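Long-range contacts in acetyltransferase (Vibrio fischeri, PDB 3JVN), which probably transfers an acyl group other than an amino-acyl group, as a member of the GNAT acetyltransferase family: residues P3-A8 and V58-M63; L13-N17 and I47-L51; L19-H24 and E93-E97; F70-C76 and M88-L94. All coordinates share one frame; numbering follows the deposited sequence.

Interaction 1: P3-A8 and V58-M63. With SO4 (sulfate ion), chain B.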
# COMPACT_ATOMS: atom_id res chain seq x y z
N PRO A 3 -4.04 -14.23 -29.39
CA PRO A 3 -2.89 -14.70 -28.56
C PRO A 3 -3.38 -15.44 -27.31
O PRO A 3 -4.27 -14.96 -26.61
CB PRO A 3 -2.09 -13.47 -28.17
CG PRO A 3 -2.49 -12.48 -29.27
CD PRO A 3 -3.97 -12.77 -29.54
N VAL A 4 -2.78 -16.59 -27.03
CA VAL A 4 -3.14 -17.40 -25.86
C VAL A 4 -2.37 -16.99 -24.59
O VAL A 4 -1.14 -17.10 -24.54
CB VAL A 4 -2.87 -18.91 -26.12
CG1 VAL A 4 -3.37 -19.75 -24.95
CG2 VAL A 4 -3.52 -19.34 -27.42
N ILE A 5 -3.09 -16.55 -23.56
CA ILE A 5 -2.44 -16.15 -22.31
C ILE A 5 -2.37 -17.33 -21.34
O ILE A 5 -3.38 -18.01 -21.10
CB ILE A 5 -3.17 -14.97 -21.63
CG1 ILE A 5 -2.96 -13.68 -22.43
CG2 ILE A 5 -2.62 -14.76 -20.22
CD1 ILE A 5 -3.60 -13.69 -23.79
N ARG A 6 -1.19 -17.57 -20.79
CA ARG A 6 -0.99 -18.68 -19.86
C ARG A 6 0.10 -18.42 -18.83
O ARG A 6 0.91 -17.51 -18.97
CB ARG A 6 -0.65 -19.96 -20.62
CG ARG A 6 0.33 -19.77 -21.76
CD ARG A 6 0.96 -21.09 -22.22
NE ARG A 6 2.20 -21.37 -21.49
CZ ARG A 6 3.42 -21.29 -22.01
NH1 ARG A 6 4.49 -21.55 -21.27
NH2 ARG A 6 3.59 -20.98 -23.29
N ARG A 7 0.10 -19.23 -17.78
CA ARG A 7 1.12 -19.10 -16.74
C ARG A 7 2.41 -19.63 -17.35
O ARG A 7 2.42 -20.67 -18.02
CB ARG A 7 0.75 -19.92 -15.51
CG ARG A 7 0.83 -21.41 -15.74
CD ARG A 7 0.93 -22.17 -14.43
NE ARG A 7 -0.35 -22.72 -14.00
CZ ARG A 7 -1.37 -22.00 -13.54
NH1 ARG A 7 -2.49 -22.61 -13.16
NH2 ARG A 7 -1.28 -20.68 -13.44
N ALA A 8 3.50 -18.91 -17.12
CA ALA A 8 4.81 -19.30 -17.64
C ALA A 8 5.28 -20.63 -17.06
O ALA A 8 4.73 -21.15 -16.09
CB ALA A 8 5.82 -18.21 -17.33
N VAL A 58 3.96 -15.00 -13.29
CA VAL A 58 4.48 -14.62 -14.58
C VAL A 58 3.61 -15.23 -15.66
O VAL A 58 3.55 -16.44 -15.81
CB VAL A 58 5.96 -15.04 -14.77
CG1 VAL A 58 6.17 -16.47 -14.31
CG2 VAL A 58 6.35 -14.89 -16.21
N TYR A 59 2.89 -14.39 -16.40
CA TYR A 59 2.06 -14.90 -17.48
C TYR A 59 2.65 -14.47 -18.81
O TYR A 59 3.28 -13.42 -18.90
CB TYR A 59 0.63 -14.38 -17.33
CG TYR A 59 -0.01 -14.83 -16.06
CD1 TYR A 59 -0.49 -16.14 -15.91
CD2 TYR A 59 -0.14 -13.96 -14.99
CE1 TYR A 59 -1.08 -16.56 -14.72
CE2 TYR A 59 -0.73 -14.37 -13.80
CZ TYR A 59 -1.21 -15.65 -13.68
OH TYR A 59 -1.82 -16.04 -12.51
N VAL A 60 2.45 -15.30 -19.83
CA VAL A 60 2.94 -15.02 -21.17
C VAL A 60 1.83 -15.08 -22.22
O VAL A 60 0.82 -15.77 -22.04
CB VAL A 60 4.08 -16.01 -21.58
CG1 VAL A 60 5.35 -15.73 -20.78
CG2 VAL A 60 3.62 -17.45 -21.37
N ALA A 61 2.02 -14.34 -23.31
CA ALA A 61 1.09 -14.31 -24.42
C ALA A 61 1.75 -15.11 -25.55
O ALA A 61 2.82 -14.73 -26.03
CB ALA A 61 0.84 -12.87 -24.87
N GLU A 62 1.14 -16.22 -25.94
CA GLU A 62 1.69 -17.08 -26.99
C GLU A 62 0.82 -16.96 -28.24
O GLU A 62 -0.38 -17.24 -28.19
CB GLU A 62 1.74 -18.54 -26.51
CG GLU A 62 3.04 -19.30 -26.83
CD GLU A 62 3.11 -20.67 -26.16
OE1 GLU A 62 4.18 -21.32 -26.23
OE2 GLU A 62 2.09 -21.11 -25.57
N MSE A 63 1.42 -16.53 -29.34
CA MSE A 63 0.67 -16.39 -30.58
C MSE A 63 0.54 -17.74 -31.28
O MSE A 63 -0.48 -18.42 -31.16
CB MSE A 63 1.35 -15.38 -31.51
CG MSE A 63 0.59 -15.11 -32.80
SE MSE A 63 -1.26 -14.59 -32.49
CE MSE A 63 -1.08 -12.66 -32.61
S SO4 B . -3.51 -20.39 -17.00
O1 SO4 B . -2.11 -20.86 -17.07
O2 SO4 B . -3.94 -20.34 -15.59
O3 SO4 B . -4.37 -21.34 -17.73
O4 SO4 B . -3.63 -19.04 -17.61
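The carbonyl oxygen of Glu62 takes the amide N-H of Val4 at 2.7 Å (N to O), and the reciprocal bond from Glu62 N to Val4 O is nearly straight (171°). The ladder continues through the mutual amide bonds of Arg6 and Val60, with Val60 N 2.8 Å from Arg6 O, and past the strand end to Ala8 N, 2.8 Å from Val58 O. Between these rungs Ile5 CA-H leans on Val60 O. The pairing is antiparallel, the axes of the two strand segments approach to 4.6 Å, and it sets strand 4-7 at one edge of the sheet of a GNAT domain, counted within this chain, where the first strand lies against the second.

Val4, Arg6, Val60 and Glu62 share one face. Arg6 bends at its third torsion (-91°) and lays its guanidinium over Val60, whose CG2 sits 3.9 Å from Arg6 CZ, above the centre of the plane. At the edge, Arg6 NH2 meets Glu62 OE2 at 2.7 Å in a salt bridge whose hydrogen bond is bent and weak; the guanidinium and carboxylate planes stand 50° apart. Arg6 NH1 turns to the stronger partner, Asp12. Across the strand, Arg7 N donates to O1 of a sulfate, probably from the crystallisation liquor, which lies over one face of the Arg7 guanidinium and also binds Arg112. Tyr59 CD1 packs 3.5 Å from Arg7 CA.

Interaction 2: L13-N17 and I47-L51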
# COMPACT_ATOMS: atom_id res chain seq x y z
N LEU A 13 11.97 -19.96 -19.67
CA LEU A 13 13.05 -19.19 -19.08
C LEU A 13 14.04 -18.68 -20.14
O LEU A 13 14.55 -17.57 -20.05
CB LEU A 13 13.80 -20.01 -18.01
CG LEU A 13 13.05 -20.19 -16.68
CD1 LEU A 13 13.89 -21.01 -15.70
CD2 LEU A 13 12.72 -18.82 -16.09
N TYR A 14 14.30 -19.51 -21.14
CA TYR A 14 15.22 -19.14 -22.20
C TYR A 14 14.68 -17.93 -22.98
O TYR A 14 15.39 -16.94 -23.17
CB TYR A 14 15.44 -20.35 -23.14
CG TYR A 14 16.64 -20.20 -24.05
CD1 TYR A 14 17.92 -20.57 -23.63
CD2 TYR A 14 16.50 -19.63 -25.31
CE1 TYR A 14 19.04 -20.38 -24.45
CE2 TYR A 14 17.60 -19.42 -26.13
CZ TYR A 14 18.87 -19.80 -25.70
OH TYR A 14 19.95 -19.55 -26.51
N CYS A 15 13.41 -18.00 -23.39
CA CYS A 15 12.76 -16.91 -24.13
C CYS A 15 12.71 -15.66 -23.27
O CYS A 15 13.03 -14.55 -23.72
CB CYS A 15 11.32 -17.30 -24.49
SG CYS A 15 11.16 -18.97 -25.12
N LEU A 16 12.28 -15.85 -22.03
CA LEU A 16 12.16 -14.75 -21.10
C LEU A 16 13.45 -13.95 -20.93
O LEU A 16 13.40 -12.73 -20.87
CB LEU A 16 11.61 -15.27 -19.77
CG LEU A 16 10.20 -15.87 -19.96
CD1 LEU A 16 9.61 -16.35 -18.64
CD2 LEU A 16 9.29 -14.80 -20.58
N ASN A 17 14.61 -14.62 -20.87
CA ASN A 17 15.88 -13.91 -20.74
C ASN A 17 16.01 -12.86 -21.85
O ASN A 17 16.41 -11.72 -21.59
CB ASN A 17 17.07 -14.87 -20.82
CG ASN A 17 17.30 -15.62 -19.53
OD1 ASN A 17 16.93 -15.15 -18.46
ND2 ASN A 17 17.94 -16.78 -19.62
N ILE A 47 14.92 -14.17 -13.09
CA ILE A 47 13.61 -14.45 -13.65
C ILE A 47 13.24 -15.90 -13.34
O ILE A 47 12.07 -16.24 -13.20
CB ILE A 47 13.58 -14.18 -15.19
CG1 ILE A 47 12.24 -14.62 -15.79
CG2 ILE A 47 14.73 -14.92 -15.86
CD1 ILE A 47 11.03 -13.96 -15.17
N ALA A 48 14.26 -16.76 -13.22
CA ALA A 48 14.05 -18.17 -12.92
C ALA A 48 13.60 -18.31 -11.46
O ALA A 48 12.55 -18.90 -11.18
CB ALA A 48 15.33 -18.96 -13.15
N ARG A 49 14.40 -17.77 -10.54
CA ARG A 49 14.08 -17.80 -9.11
C ARG A 49 12.73 -17.14 -8.91
O ARG A 49 11.91 -17.56 -8.08
CB ARG A 49 15.12 -17.01 -8.31
CG ARG A 49 16.41 -17.74 -7.99
CD ARG A 49 17.28 -16.85 -7.12
NE ARG A 49 18.44 -17.54 -6.57
CZ ARG A 49 19.26 -17.02 -5.65
NH1 ARG A 49 20.29 -17.72 -5.20
NH2 ARG A 49 19.04 -15.79 -5.18
N TYR A 50 12.51 -16.07 -9.68
CA TYR A 50 11.26 -15.32 -9.63
C TYR A 50 10.10 -16.24 -9.98
O TYR A 50 9.09 -16.29 -9.28
CB TYR A 50 11.30 -14.17 -10.63
CG TYR A 50 10.19 -13.16 -10.45
CD1 TYR A 50 8.89 -13.41 -10.91
CD2 TYR A 50 10.44 -11.95 -9.79
CE1 TYR A 50 7.86 -12.48 -10.70
CE2 TYR A 50 9.43 -11.03 -9.58
CZ TYR A 50 8.14 -11.29 -10.04
OH TYR A 50 7.15 -10.36 -9.84
N LEU A 51 10.26 -16.97 -11.07
CA LEU A 51 9.22 -17.88 -11.51
C LEU A 51 8.94 -18.97 -10.47
O LEU A 51 7.80 -19.37 -10.28
CB LEU A 51 9.65 -18.48 -12.84
CG LEU A 51 8.61 -19.14 -13.75
CD1 LEU A 51 9.34 -19.60 -15.00
CD2 LEU A 51 7.92 -20.33 -13.07
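Two helices commonly fill the link between the first two strands of a GNAT domain, and here Leu13 at the start of helix 13-30 meets Ala48 and Leu51 of the short helix 47-52. The segments run at 129° to one another with their axes 10.6 Å apart at closest approach, a spacing spanned by side chains of the first helix that reach the side chains and backbone of the second.

Leu13 does most of the bridging. Its CG lies opposite the carbonyl carbon (chi1 -75°), and with CD1 trans to CA (chi2 -179°) the two methyls fork over the second helix. The CD1 branch rests on the methyl of Ala48, 3.6 Å from Leu13 CD1 to Ala48 CB. The CD2 branch reaches past it, with Leu13 CD2 3.5 Å from Ala48 CA and 3.6 Å from Leu51 CD1. One leucine thus straddles the turn that carries Ala48 and presses its second methyl against the next residue along the helix to face it.

A turn further on, Leu16 contributes through its CB, which lies 4.1 Å from Ile47 CG1. Near the outer side the amide of Asn17 crosses the Ile47 side chain, bringing Asn17 OD1 within 3.4 Å of Ile47 CG2, a van der Waals contact.

Below the helix pair lies the sheet. Leu16 packs on Val60 of strand 56-62 and Phe70 of strand 67-79, Leu51 settles on Val58, and Tyr50 reaches over to Thr72 and His74, so both helices cover the same face of these neighbouring strands.

Interaction 3: L19-H24 and E93-E97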
# COMPACT_ATOMS: atom_id res chain seq x y z
N LEU A 19 13.42 -11.56 -23.88
CA LEU A 19 12.39 -10.53 -23.82
C LEU A 19 12.63 -9.63 -22.62
O LEU A 19 12.29 -8.44 -22.64
CB LEU A 19 10.99 -11.17 -23.72
CG LEU A 19 10.54 -12.12 -24.83
CD1 LEU A 19 9.28 -12.87 -24.41
CD2 LEU A 19 10.30 -11.35 -26.10
N MSE A 20 13.21 -10.19 -21.56
CA MSE A 20 13.52 -9.43 -20.36
C MSE A 20 14.63 -8.46 -20.74
O MSE A 20 14.69 -7.33 -20.24
CB MSE A 20 13.98 -10.37 -19.23
CG MSE A 20 14.20 -9.71 -17.86
SE MSE A 20 12.56 -9.14 -16.94
CE MSE A 20 11.69 -10.86 -16.79
N TYR A 21 15.51 -8.90 -21.64
CA TYR A 21 16.62 -8.09 -22.11
C TYR A 21 16.10 -7.00 -23.05
O TYR A 21 16.51 -5.84 -22.97
CB TYR A 21 17.63 -8.96 -22.86
CG TYR A 21 18.72 -8.17 -23.52
CD1 TYR A 21 19.74 -7.58 -22.77
CD2 TYR A 21 18.73 -7.97 -24.90
CE1 TYR A 21 20.72 -6.81 -23.38
CE2 TYR A 21 19.71 -7.20 -25.52
CZ TYR A 21 20.70 -6.62 -24.75
OH TYR A 21 21.67 -5.86 -25.35
N LYS A 22 15.19 -7.38 -23.95
CA LYS A 22 14.61 -6.42 -24.88
C LYS A 22 13.91 -5.32 -24.08
O LYS A 22 14.04 -4.13 -24.41
CB LYS A 22 13.60 -7.10 -25.82
CG LYS A 22 14.21 -7.93 -26.95
CD LYS A 22 13.10 -8.52 -27.81
CE LYS A 22 13.58 -9.07 -29.16
NZ LYS A 22 14.41 -10.31 -29.07
N LEU A 23 13.18 -5.71 -23.04
CA LEU A 23 12.46 -4.76 -22.19
C LEU A 23 13.43 -3.75 -21.59
O LEU A 23 13.29 -2.54 -21.80
CB LEU A 23 11.72 -5.48 -21.05
CG LEU A 23 11.00 -4.57 -20.04
CD1 LEU A 23 9.99 -3.69 -20.78
CD2 LEU A 23 10.27 -5.40 -18.97
N HIS A 24 14.40 -4.26 -20.84
CA HIS A 24 15.38 -3.40 -20.20
C HIS A 24 16.16 -2.57 -21.20
O HIS A 24 16.55 -1.44 -20.90
CB HIS A 24 16.34 -4.25 -19.38
CG HIS A 24 15.68 -4.93 -18.22
ND1 HIS A 24 16.23 -6.03 -17.59
CD2 HIS A 24 14.52 -4.67 -17.58
CE1 HIS A 24 15.43 -6.41 -16.61
NE2 HIS A 24 14.38 -5.60 -16.59
N GLU A 93 6.78 -5.91 -14.13
CA GLU A 93 7.13 -5.69 -15.52
C GLU A 93 6.13 -6.22 -16.53
O GLU A 93 5.36 -7.15 -16.25
CB GLU A 93 8.48 -6.32 -15.82
CG GLU A 93 9.58 -5.80 -14.96
CD GLU A 93 10.58 -6.88 -14.64
OE1 GLU A 93 10.21 -7.85 -13.94
OE2 GLU A 93 11.74 -6.74 -15.10
N LEU A 94 6.17 -5.65 -17.73
CA LEU A 94 5.28 -6.07 -18.79
C LEU A 94 5.94 -5.69 -20.11
O LEU A 94 6.32 -4.54 -20.31
CB LEU A 94 3.93 -5.35 -18.63
CG LEU A 94 2.70 -5.97 -19.31
CD1 LEU A 94 1.46 -5.13 -19.00
CD2 LEU A 94 2.92 -6.05 -20.81
N TYR A 95 6.08 -6.66 -21.01
CA TYR A 95 6.71 -6.39 -22.30
C TYR A 95 6.00 -7.03 -23.48
O TYR A 95 5.51 -8.16 -23.38
CB TYR A 95 8.17 -6.84 -22.29
CG TYR A 95 8.87 -6.67 -23.63
CD1 TYR A 95 8.91 -7.72 -24.55
CD2 TYR A 95 9.44 -5.45 -23.99
CE1 TYR A 95 9.51 -7.55 -25.80
CE2 TYR A 95 10.04 -5.28 -25.24
CZ TYR A 95 10.08 -6.33 -26.13
OH TYR A 95 10.67 -6.16 -27.36
N ILE A 96 5.95 -6.30 -24.59
CA ILE A 96 5.32 -6.80 -25.81
C ILE A 96 6.23 -6.52 -27.00
O ILE A 96 6.82 -5.45 -27.11
CB ILE A 96 3.95 -6.12 -26.11
CG1 ILE A 96 3.10 -6.05 -24.83
CG2 ILE A 96 3.21 -6.91 -27.17
CD1 ILE A 96 3.26 -4.74 -24.06
N GLU A 97 6.36 -7.50 -27.89
CA GLU A 97 7.20 -7.34 -29.07
C GLU A 97 6.68 -6.13 -29.82
O GLU A 97 5.47 -5.96 -29.96
CB GLU A 97 7.10 -8.57 -29.95
CG GLU A 97 7.65 -9.82 -29.30
CD GLU A 97 9.17 -9.82 -29.23
OE1 GLU A 97 9.75 -10.89 -28.98
OE2 GLU A 97 9.77 -8.73 -29.42
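Polar contact between helix 19-24 and strand 93-96 is concentrated at His24 and Glu93. His24 NE2 donates to Glu93 OE2 at 3.2 Å with an angle of 151° at the hydrogen; the oxygen is met nearly along its C-O axis, and it lies 18° out of the imidazole plane. The Glu93 chain turns at its second torsion (145°) to bring the carboxylate here, and the selenium of Met20, a selenomethionine, comes up beside the same oxygen.

Apolar contact centres on Tyr95, whose ring lies against the helix backbone. Leu19 O sits over one face, offset toward the rim, while Leu23 CA is 3.6 Å from Tyr95 CD2. Leu23 slides past the tyrosine in the opposite direction, its CD1 3.7 Å from Tyr95 CD2, and sends CD2 to Glu93 CB, also at 3.7 Å. Toward the CE1 side of the ring, Leu19 CD2 lies 3.9 Å from Tyr95 CE1.

Mixed contacts come from Lys22, whose CB and CD both lie 3.4 Å from Tyr95 OH. That hydroxyl has its hydrogen bond with Glu26.

Lys22 NZ stays 4.7 Å from Glu97 OE1, too far for a salt bridge, though the opposite charges may attract weakly. Segment 19-24 crosses strand segment 93-96 of the GNAT sheet nearly at right angles, resting on an aromatic and aliphatic cushion, while a single imidazole-carboxylate bond at one end probably helps fix the orientation of Glu93.

Interaction 4: F70-C76 and M88-L94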
# COMPACT_ATOMS: atom_id res chain seq x y z
N PHE A 70 4.79 -10.96 -22.06
CA PHE A 70 4.70 -11.49 -20.70
C PHE A 70 4.42 -10.34 -19.73
O PHE A 70 4.57 -9.17 -20.06
CB PHE A 70 6.01 -12.21 -20.31
CG PHE A 70 7.17 -11.29 -20.10
CD1 PHE A 70 7.88 -10.78 -21.19
CD2 PHE A 70 7.52 -10.87 -18.82
CE1 PHE A 70 8.92 -9.85 -21.00
CE2 PHE A 70 8.54 -9.95 -18.63
CZ PHE A 70 9.24 -9.44 -19.71
N ILE A 71 4.00 -10.70 -18.53
CA ILE A 71 3.71 -9.73 -17.49
C ILE A 71 4.21 -10.40 -16.22
O ILE A 71 4.20 -11.63 -16.12
CB ILE A 71 2.19 -9.38 -17.40
CG1 ILE A 71 1.98 -8.27 -16.35
CG2 ILE A 71 1.37 -10.62 -17.13
CD1 ILE A 71 0.58 -7.69 -16.33
N THR A 72 4.65 -9.59 -15.26
CA THR A 72 5.20 -10.12 -14.02
C THR A 72 4.67 -9.40 -12.78
O THR A 72 4.63 -8.17 -12.76
CB THR A 72 6.77 -10.05 -14.08
OG1 THR A 72 7.34 -11.20 -13.42
CG2 THR A 72 7.28 -8.79 -13.41
N GLY A 73 4.28 -10.16 -11.76
CA GLY A 73 3.76 -9.55 -10.54
C GLY A 73 3.99 -10.40 -9.30
O GLY A 73 4.19 -11.62 -9.43
N HIS A 74 3.97 -9.80 -8.11
CA HIS A 74 4.17 -10.58 -6.87
C HIS A 74 3.26 -10.17 -5.71
O HIS A 74 2.91 -9.01 -5.58
CB HIS A 74 5.64 -10.50 -6.41
CG HIS A 74 6.04 -9.19 -5.80
ND1 HIS A 74 6.28 -8.06 -6.56
CD2 HIS A 74 6.30 -8.84 -4.52
CE1 HIS A 74 6.68 -7.08 -5.77
NE2 HIS A 74 6.70 -7.52 -4.52
N PHE A 75 2.88 -11.15 -4.89
CA PHE A 75 2.04 -10.88 -3.72
C PHE A 75 2.93 -10.26 -2.64
O PHE A 75 4.13 -10.55 -2.55
CB PHE A 75 1.42 -12.18 -3.16
CG PHE A 75 0.33 -12.76 -4.02
CD1 PHE A 75 -0.78 -11.98 -4.36
CD2 PHE A 75 0.41 -14.07 -4.50
CE1 PHE A 75 -1.80 -12.49 -5.16
CE2 PHE A 75 -0.60 -14.61 -5.30
CZ PHE A 75 -1.72 -13.81 -5.64
N CYS A 76 2.34 -9.39 -1.82
CA CYS A 76 3.07 -8.77 -0.73
C CYS A 76 2.13 -8.51 0.42
O CYS A 76 0.90 -8.55 0.27
CB CYS A 76 3.76 -7.48 -1.16
SG CYS A 76 3.06 -6.66 -2.60
N MSE A 88 -1.75 -7.65 -0.29
CA MSE A 88 -1.61 -6.72 -1.39
C MSE A 88 -0.69 -7.34 -2.42
O MSE A 88 -0.15 -8.43 -2.20
CB MSE A 88 -1.01 -5.40 -0.92
CG MSE A 88 -1.73 -4.76 0.25
SE MSE A 88 -1.04 -2.99 0.58
CE MSE A 88 -2.29 -2.43 1.93
N ALA A 89 -0.52 -6.66 -3.54
CA ALA A 89 0.34 -7.17 -4.58
C ALA A 89 0.97 -6.05 -5.39
O ALA A 89 0.64 -4.88 -5.23
CB ALA A 89 -0.45 -8.11 -5.52
N THR A 90 1.89 -6.43 -6.28
CA THR A 90 2.60 -5.48 -7.12
C THR A 90 2.80 -6.04 -8.54
O THR A 90 3.22 -7.18 -8.71
CB THR A 90 4.00 -5.14 -6.53
OG1 THR A 90 3.88 -4.86 -5.13
CG2 THR A 90 4.60 -3.93 -7.23
N ILE A 91 2.49 -5.23 -9.54
CA ILE A 91 2.70 -5.62 -10.93
C ILE A 91 4.04 -4.96 -11.23
O ILE A 91 4.18 -3.74 -11.17
CB ILE A 91 1.58 -5.08 -11.86
CG1 ILE A 91 0.28 -5.84 -11.59
CG2 ILE A 91 1.96 -5.27 -13.31
CD1 ILE A 91 -0.94 -5.27 -12.24
N ASP A 92 5.03 -5.80 -11.54
CA ASP A 92 6.37 -5.31 -11.80
C ASP A 92 6.70 -4.92 -13.25
O ASP A 92 6.85 -3.74 -13.56
CB ASP A 92 7.37 -6.36 -11.29
CG ASP A 92 7.18 -6.65 -9.81
OD1 ASP A 92 7.07 -7.85 -9.43
OD2 ASP A 92 7.16 -5.68 -9.02
N GLU A 93 6.78 -5.91 -14.13
CA GLU A 93 7.13 -5.69 -15.52
C GLU A 93 6.13 -6.22 -16.53
O GLU A 93 5.36 -7.15 -16.25
CB GLU A 93 8.48 -6.32 -15.82
CG GLU A 93 9.58 -5.80 -14.96
CD GLU A 93 10.58 -6.88 -14.64
OE1 GLU A 93 10.21 -7.85 -13.94
OE2 GLU A 93 11.74 -6.74 -15.10
N LEU A 94 6.17 -5.65 -17.73
CA LEU A 94 5.28 -6.07 -18.79
C LEU A 94 5.94 -5.69 -20.11
O LEU A 94 6.32 -4.54 -20.31
CB LEU A 94 3.93 -5.35 -18.63
CG LEU A 94 2.70 -5.97 -19.31
CD1 LEU A 94 1.46 -5.13 -19.00
CD2 LEU A 94 2.92 -6.05 -20.81
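His74 and Asp92 meet across the hairpin of strands 67-79 and 86-96. From CB, which leaves the sheet on the same face as Thr90, the His74 side chain turns between its own backbone N and carbonyl carbon (chi1 74°), and this swings the ring toward the partner strand. CG passes 4.0 Å from Asp92 OD1. ND1 donates to that oxygen at 3.0 Å, on its syn lone pair, with ring and carboxylate only 19° from coplanar. CE1 then lies 3.4 Å from Thr90 CB, and NE2, at the far edge, is 3.9 Å from Thr90 OG1. Asp92 OD1 also takes a hydrogen bond from Tyr50 OH, its stronger partner, so two groups grip this one oxygen.

On the other face Ile71 CD1 packs against Leu94 CD1, where helix 105-118 also covers Ile71.

The backbone explains how Asp92 turns to this face. Thr72 O receives Asp92 N at 2.7 Å and a weaker bond from Glu93 N, so two residues stand opposite Thr72. This is a classic beta bulge, and a bulge in the fourth strand is a hallmark of the GNAT fold, lying in related enzymes close to where acetyl-CoA binds.

How the interactions relate
Along the chain, interaction 2 nests inside the loop closed by interaction 1, interaction 3 crosses both, and interaction 4 follows interactions 1 and 2 in series. Their centres lie 12 to 15 Å apart. Interactions 1 and 4 are two strand pairings of one sheet, joined where neighbouring strands 56-62 and 67-79 meet at Tyr59 and Ile71. Interactions 2 and 3 share helix 13-30 and touch between Ile47 and Met20. Phe70 ties interaction 3 to interaction 4, which also shares Glu93 and Leu94 with it, while Tyr50 reaches from the short helix to the bulge. Helices 13-30 and 47-52 thus cover one sheet face and bring polar side chains to the bulged strand, in keeping with a GNAT fold.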